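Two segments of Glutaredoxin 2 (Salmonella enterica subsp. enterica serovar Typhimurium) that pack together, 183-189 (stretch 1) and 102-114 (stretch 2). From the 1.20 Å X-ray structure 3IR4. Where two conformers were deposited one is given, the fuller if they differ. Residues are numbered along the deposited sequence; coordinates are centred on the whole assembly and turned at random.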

ATOM      1  N   ARG A 183      -3.789  -0.685   5.485  0.50  4.11           N
ATOM      2  CA  ARG A 183      -2.694   0.081   6.074  0.50  4.56           C
ATOM      3  C   ARG A 183      -2.900   1.575   5.835  0.50  4.29           C
ATOM      4  O   ARG A 183      -2.827   2.398   6.746  0.50  4.68           O
ATOM      5  CB  ARG A 183      -1.376  -0.421   5.476  0.50  4.96           C
ATOM      6  CG  ARG A 183      -0.089   0.171   6.040  0.50  5.68           C
ATOM      7  CD  ARG A 183       0.462   1.330   5.266  0.50  5.05           C
ATOM      8  NE  ARG A 183       1.742   1.738   5.854  0.50  7.34           N
ATOM      9  CZ  ARG A 183       2.628   2.536   5.265  0.50  9.17           C
ATOM     10  NH1 ARG A 183       2.380   3.078   4.078  0.50 10.17           N
ATOM     11  NH2 ARG A 183       3.763   2.795   5.878  0.50 11.76           N
ATOM     12  N   ASN A 184      -3.297   2.046   4.377  0.60  3.47           N
ATOM     13  CA  ASN A 184      -3.488   3.444   4.090  0.60  4.11           C
ATOM     14  C   ASN A 184      -4.757   3.997   4.754  0.60  4.09           C
ATOM     15  O   ASN A 184      -4.815   5.174   5.102  0.60  4.18           O
ATOM     16  CB  ASN A 184      -3.365   3.668   2.596  0.60  4.78           C
ATOM     17  CG  ASN A 184      -1.907   3.517   2.106  0.60  4.36           C
ATOM     18  OD1 ASN A 184      -0.955   3.564   2.904  0.60  4.48           O
ATOM     19  ND2 ASN A 184      -1.737   3.344   0.805  0.60  4.67           N
ATOM     20  N   LEU A 185      -5.757   3.140   4.983  1.00  3.47           N
ATOM     21  CA  LEU A 185      -6.966   3.564   5.677  1.00  4.28           C
ATOM     22  C   LEU A 185      -6.715   3.962   7.125  1.00  4.05           C
ATOM     23  O   LEU A 185      -7.494   4.722   7.696  1.00  4.29           O
ATOM     24  CB  LEU A 185      -8.075   2.536   5.571  1.00  4.87           C
ATOM     25  CG  LEU A 185      -8.819   2.496   4.250  1.00  5.74           C
ATOM     26  CD1 LEU A 185      -9.722   1.259   4.177  1.00  7.84           C
ATOM     27  CD2 LEU A 185      -9.636   3.762   4.027  1.00  6.79           C
ATOM     28  N   THR A 186      -5.625   3.510   7.728  1.00  3.87           N
ATOM     29  CA  THR A 186      -5.306   3.920   9.090  1.00  4.17           C
ATOM     30  C   THR A 186      -4.943   5.409   9.179  1.00  3.91           C
ATOM     31  O   THR A 186      -4.870   5.959  10.272  1.00  4.84           O
ATOM     32  CB  THR A 186      -4.247   3.053   9.780  1.00  4.24           C
ATOM     33  OG1 THR A 186      -2.980   3.187   9.130  1.00  4.28           O
ATOM     34  CG2 THR A 186      -4.664   1.612   9.850  1.00  5.78           C
ATOM     35  N   LEU A 187      -4.712   6.061   8.031  1.00  3.74           N
ATOM     36  CA  LEU A 187      -4.483   7.505   8.023  1.00  4.10           C
ATOM     37  C   LEU A 187      -5.801   8.277   8.217  1.00  4.41           C
ATOM     38  O   LEU A 187      -5.779   9.484   8.463  1.00  4.66           O
ATOM     39  CB  LEU A 187      -3.843   7.924   6.705  1.00  4.31           C
ATOM     40  CG  LEU A 187      -3.279   9.350   6.605  1.00  4.85           C
ATOM     41  CD1 LEU A 187      -2.161   9.528   7.584  1.00  7.10           C
ATOM     42  CD2 LEU A 187      -2.808   9.591   5.178  1.00  5.88           C
ATOM     43  N   VAL A 188      -6.929   7.607   8.045  1.00  4.27           N
ATOM     44  CA  VAL A 188      -8.232   8.251   8.109  1.00  4.02           C
ATOM     45  C   VAL A 188      -8.820   8.162   9.516  1.00  4.57           C
ATOM     46  O   VAL A 188      -9.375   7.136   9.910  1.00  5.23           O
ATOM     47  CB  VAL A 188      -9.236   7.618   7.096  1.00  4.72           C
ATOM     48  CG1 VAL A 188     -10.533   8.391   7.091  1.00  5.90           C
ATOM     49  CG2 VAL A 188      -8.618   7.568   5.696  1.00  5.36           C
ATOM     50  N   ALA A 189      -8.713   9.259  10.272  1.00  4.82           N
ATOM     51  CA  ALA A 189      -9.349   9.341  11.580  1.00  5.73           C
ATOM     52  C   ALA A 189     -10.862   9.224  11.402  1.00  5.06           C
ATOM     53  O   ALA A 189     -11.429   9.836  10.508  1.00  7.27           O
ATOM     54  CB  ALA A 189      -8.995  10.678  12.263  1.00  6.39           C
TER
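Stretch 2 (102-114) QLLLPRFAKSAFD

Apolar side chains can pack two segments together without any direct hydrogen bond between them, as glutaredoxin 2 illustrates. Stretch 2 enters as helix, kinked at Pro-106, whose N has no bond to the preceding turn; a type I turn from Phe-108 to Ser-111 follows. Stretch 1 likewise leaves a helix through a type I turn, Leu-185 to Val-188. The two chains run roughly crosswise, with CA atoms nearest at Val-188 and Leu-103, 7.1 Å apart. Leu-187, which covers the most surface, points toward stretch 2 and fits where that chain bends: its CD2 lies 3.7 Å from CB of Arg-107, 3.6 Å from CD1 of Phe-108 and 4.1 Å from CE1 at the edge of the Phe-113 ring, while its CD1 is 3.7 Å from OG of Ser-111. Val-188 meets the preceding helical turn, with CG1 4.1 Å from CD2 of Leu-103 and CG2 4.0 Å from CD2 of Leu-104. That same Leu-104 CD2 also approaches O of Asn-184 at 3.3 Å. Arg-107 lays one guanidinium face under CG1 of Val-188, and its NH1 donates to O of Leu-103 (2.9 Å), tying one end of the group to the backbone a turn earlier. A single water links the stretches, accepting from Arg-107 NH2 at 3.0 Å and donating to Ala-189 O at 2.9 Å.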

ATOM      1  N   GLN A 102     -10.924   9.339  -2.486  1.00  4.34           N
ATOM      2  CA  GLN A 102     -11.502  10.586  -2.013  1.00  4.30           C
ATOM      3  C   GLN A 102     -11.187  10.803  -0.535  1.00  4.34           C
ATOM      4  O   GLN A 102     -11.171  11.932  -0.088  1.00  5.33           O
ATOM      5  CB  GLN A 102     -12.977  10.649  -2.287  1.00  5.22           C
ATOM      6  CG  GLN A 102     -13.284  10.701  -3.761  1.00  7.33           C
ATOM      7  CD  GLN A 102     -14.721  11.034  -4.072  1.00 10.53           C
ATOM      8  OE1 GLN A 102     -15.621  10.866  -3.252  1.00 13.34           O
ATOM      9  NE2 GLN A 102     -14.950  11.508  -5.277  1.00 12.33           N
ATOM     10  N   LEU A 103     -10.982   9.733   0.223  1.00  4.15           N
ATOM     11  CA  LEU A 103     -10.485   9.815   1.587  1.00  4.46           C
ATOM     12  C   LEU A 103      -8.951   9.933   1.606  1.00  4.11           C
ATOM     13  O   LEU A 103      -8.383  10.701   2.388  1.00  4.53           O
ATOM     14  CB  LEU A 103     -10.903   8.575   2.391  1.00  4.94           C
ATOM     15  CG  LEU A 103     -12.365   8.475   2.791  1.00  5.36           C
ATOM     16  CD1 LEU A 103     -12.635   7.103   3.349  1.00  7.43           C
ATOM     17  CD2 LEU A 103     -12.716   9.590   3.835  1.00  6.81           C
ATOM     18  N   LEU A 104      -8.284   9.113   0.823  1.00  3.89           N
ATOM     19  CA  LEU A 104      -6.830   8.983   0.969  1.00  3.96           C
ATOM     20  C   LEU A 104      -5.996  10.111   0.394  1.00  3.67           C
ATOM     21  O   LEU A 104      -5.104  10.601   1.060  1.00  4.56           O
ATOM     22  CB  LEU A 104      -6.331   7.627   0.417  1.00  4.16           C
ATOM     23  CG  LEU A 104      -6.900   6.388   1.100  1.00  5.55           C
ATOM     24  CD1 LEU A 104      -6.422   5.120   0.357  1.00  6.89           C
ATOM     25  CD2 LEU A 104      -6.527   6.337   2.555  1.00  6.36           C
ATOM     26  N   LEU A 105      -6.248  10.505  -0.843  1.00  4.51           N
ATOM     27  CA  LEU A 105      -5.354  11.465  -1.489  1.00  4.34           C
ATOM     28  C   LEU A 105      -5.259  12.798  -0.752  1.00  4.25           C
ATOM     29  O   LEU A 105      -4.153  13.309  -0.575  1.00  4.39           O
ATOM     30  CB  LEU A 105      -5.711  11.646  -2.971  1.00  4.93           C
ATOM     31  CG  LEU A 105      -5.672  10.375  -3.851  1.00  5.71           C
ATOM     32  CD1 LEU A 105      -6.087  10.734  -5.248  1.00  6.93           C
ATOM     33  CD2 LEU A 105      -4.315   9.688  -3.833  1.00  8.02           C
ATOM     34  N   PRO A 106      -6.396  13.364  -0.294  1.00  3.81           N
ATOM     35  CA  PRO A 106      -6.265  14.627   0.405  1.00  4.22           C
ATOM     36  C   PRO A 106      -5.477  14.508   1.691  1.00  3.68           C
ATOM     37  O   PRO A 106      -4.842  15.468   2.112  1.00  4.83           O
ATOM     38  CB  PRO A 106      -7.729  15.026   0.679  1.00  4.79           C
ATOM     39  CG  PRO A 106      -8.528  14.325  -0.329  1.00  6.22           C
ATOM     40  CD  PRO A 106      -7.815  13.009  -0.503  1.00  4.48           C
ATOM     41  N   ARG A 107      -5.577  13.350   2.347  1.00  3.57           N
ATOM     42  CA  ARG A 107      -4.856  13.101   3.571  1.00  3.40           C
ATOM     43  C   ARG A 107      -3.376  12.829   3.320  1.00  3.83           C
ATOM     44  O   ARG A 107      -2.510  13.346   4.041  1.00  4.44           O
ATOM     45  CB  ARG A 107      -5.548  12.001   4.387  1.00  3.50           C
ATOM     46  CG  ARG A 107      -6.870  12.480   4.959  1.00  3.56           C
ATOM     47  CD  ARG A 107      -7.655  11.357   5.586  1.00  4.53           C
ATOM     48  NE  ARG A 107      -8.893  11.800   6.256  1.00  4.62           N
ATOM     49  CZ  ARG A 107      -9.980  12.208   5.612  1.00  4.71           C
ATOM     50  NH1 ARG A 107     -10.054  12.146   4.296  1.00  4.98           N
ATOM     51  NH2 ARG A 107     -11.011  12.684   6.297  1.00  5.36           N
ATOM     52  N   PHE A 108      -3.059  12.059   2.283  1.00  3.92           N
ATOM     53  CA  PHE A 108      -1.666  11.885   1.907  1.00  4.59           C
ATOM     54  C   PHE A 108      -0.997  13.259   1.710  1.00  4.46           C
ATOM     55  O   PHE A 108       0.106  13.498   2.196  1.00  4.64           O
ATOM     56  CB  PHE A 108      -1.527  11.103   0.580  1.00  4.94           C
ATOM     57  CG  PHE A 108      -1.951   9.644   0.622  1.00  4.49           C
ATOM     58  CD1 PHE A 108      -1.916   8.863   1.762  1.00  5.38           C
ATOM     59  CD2 PHE A 108      -2.265   9.027  -0.560  1.00  5.36           C
ATOM     60  CE1 PHE A 108      -2.259   7.513   1.712  1.00  6.10           C
ATOM     61  CE2 PHE A 108      -2.590   7.660  -0.604  1.00  6.11           C
ATOM     62  CZ  PHE A 108      -2.588   6.937   0.526  1.00  5.60           C
ATOM     63  N   ALA A 109      -1.689  14.144   1.009  1.00  4.49           N
ATOM     64  CA  ALA A 109      -1.152  15.454   0.657  1.00  4.75           C
ATOM     65  C   ALA A 109      -0.888  16.360   1.859  1.00  4.33           C
ATOM     66  O   ALA A 109      -0.142  17.317   1.744  1.00  5.12           O
ATOM     67  CB  ALA A 109      -2.098  16.143  -0.272  1.00  5.79           C
ATOM     68  N   LYS A 110      -1.542  16.059   2.979  1.00  4.07           N
ATOM     69  CA  LYS A 110      -1.402  16.797   4.218  1.00  3.98           C
ATOM     70  C   LYS A 110      -0.499  16.147   5.239  1.00  3.95           C
ATOM     71  O   LYS A 110      -0.311  16.697   6.309  1.00  5.46           O
ATOM     72  CB  LYS A 110      -2.775  16.991   4.846  1.00  4.73           C
ATOM     73  CG  LYS A 110      -3.629  18.033   4.144  1.00  4.60           C
ATOM     74  CD  LYS A 110      -5.097  17.968   4.590  1.00  4.83           C
ATOM     75  CE  LYS A 110      -5.827  19.296   4.594  1.00  5.92           C
ATOM     76  NZ  LYS A 110      -5.865  19.952   3.271  1.00  6.55           N
ATOM     77  N   SER A 111       0.081  14.978   4.910  1.00  4.27           N
ATOM     78  CA  SER A 111       0.775  14.189   5.900  1.00  4.28           C
ATOM     79  C   SER A 111       2.286  14.096   5.687  1.00  4.52           C
ATOM     80  O   SER A 111       2.817  14.352   4.611  1.00  5.24           O
ATOM     81  CB  SER A 111       0.145  12.782   5.946  1.00  5.15           C
ATOM     82  OG  SER A 111      -1.195  12.857   6.389  1.00  5.96           O
ATOM     83  N   ALA A 112       3.001  13.727   6.741  0.50  4.70           N
ATOM     84  CA  ALA A 112       4.462  13.700   6.714  0.50  4.64           C
ATOM     85  C   ALA A 112       5.105  12.452   6.101  0.50  5.91           C
ATOM     86  O   ALA A 112       5.915  11.815   6.734  0.50  7.62           O
ATOM     87  CB  ALA A 112       5.013  13.940   8.115  0.50  5.58           C
ATOM     88  N   PHE A 113       4.744  12.090   4.880  0.50  4.91           N
ATOM     89  CA  PHE A 113       5.476  11.028   4.167  0.50  5.40           C
ATOM     90  C   PHE A 113       6.763  11.630   3.600  0.50  5.20           C
ATOM     91  O   PHE A 113       6.771  12.776   3.143  0.50  5.58           O
ATOM     92  CB  PHE A 113       4.649  10.433   3.040  0.50  5.16           C
ATOM     93  CG  PHE A 113       3.446   9.703   3.502  0.50  4.83           C
ATOM     94  CD1 PHE A 113       2.188  10.242   3.332  0.50  5.07           C
ATOM     95  CD2 PHE A 113       3.563   8.461   4.094  0.50  3.94           C
ATOM     96  CE1 PHE A 113       1.078   9.565   3.737  0.50  6.28           C
ATOM     97  CE2 PHE A 113       2.448   7.771   4.499  0.50  4.71           C
ATOM     98  CZ  PHE A 113       1.209   8.323   4.321  0.50  7.16           C
ATOM     99  N   ASP A 114       7.839  10.843   3.575  1.00  5.58           N
ATOM    100  CA  ASP A 114       9.136  11.356   3.144  1.00  5.98           C
ATOM    101  C   ASP A 114       9.168  11.855   1.710  1.00  5.37           C
ATOM    102  O   ASP A 114       9.900  12.791   1.405  1.00  5.49           O
ATOM    103  CB  ASP A 114      10.230  10.302   3.359  1.00  6.70           C
ATOM    104  CG  ASP A 114      10.640  10.121   4.784  1.00 10.07           C
ATOM    105  OD1 ASP A 114      10.145  10.832   5.690  1.00 13.14           O
ATOM    106  OD2 ASP A 114      11.468   9.214   5.000  1.00 13.04           O
TER
HETATM  107  O   HOH W   1     -10.982  12.420   9.254  1.00 10.58           O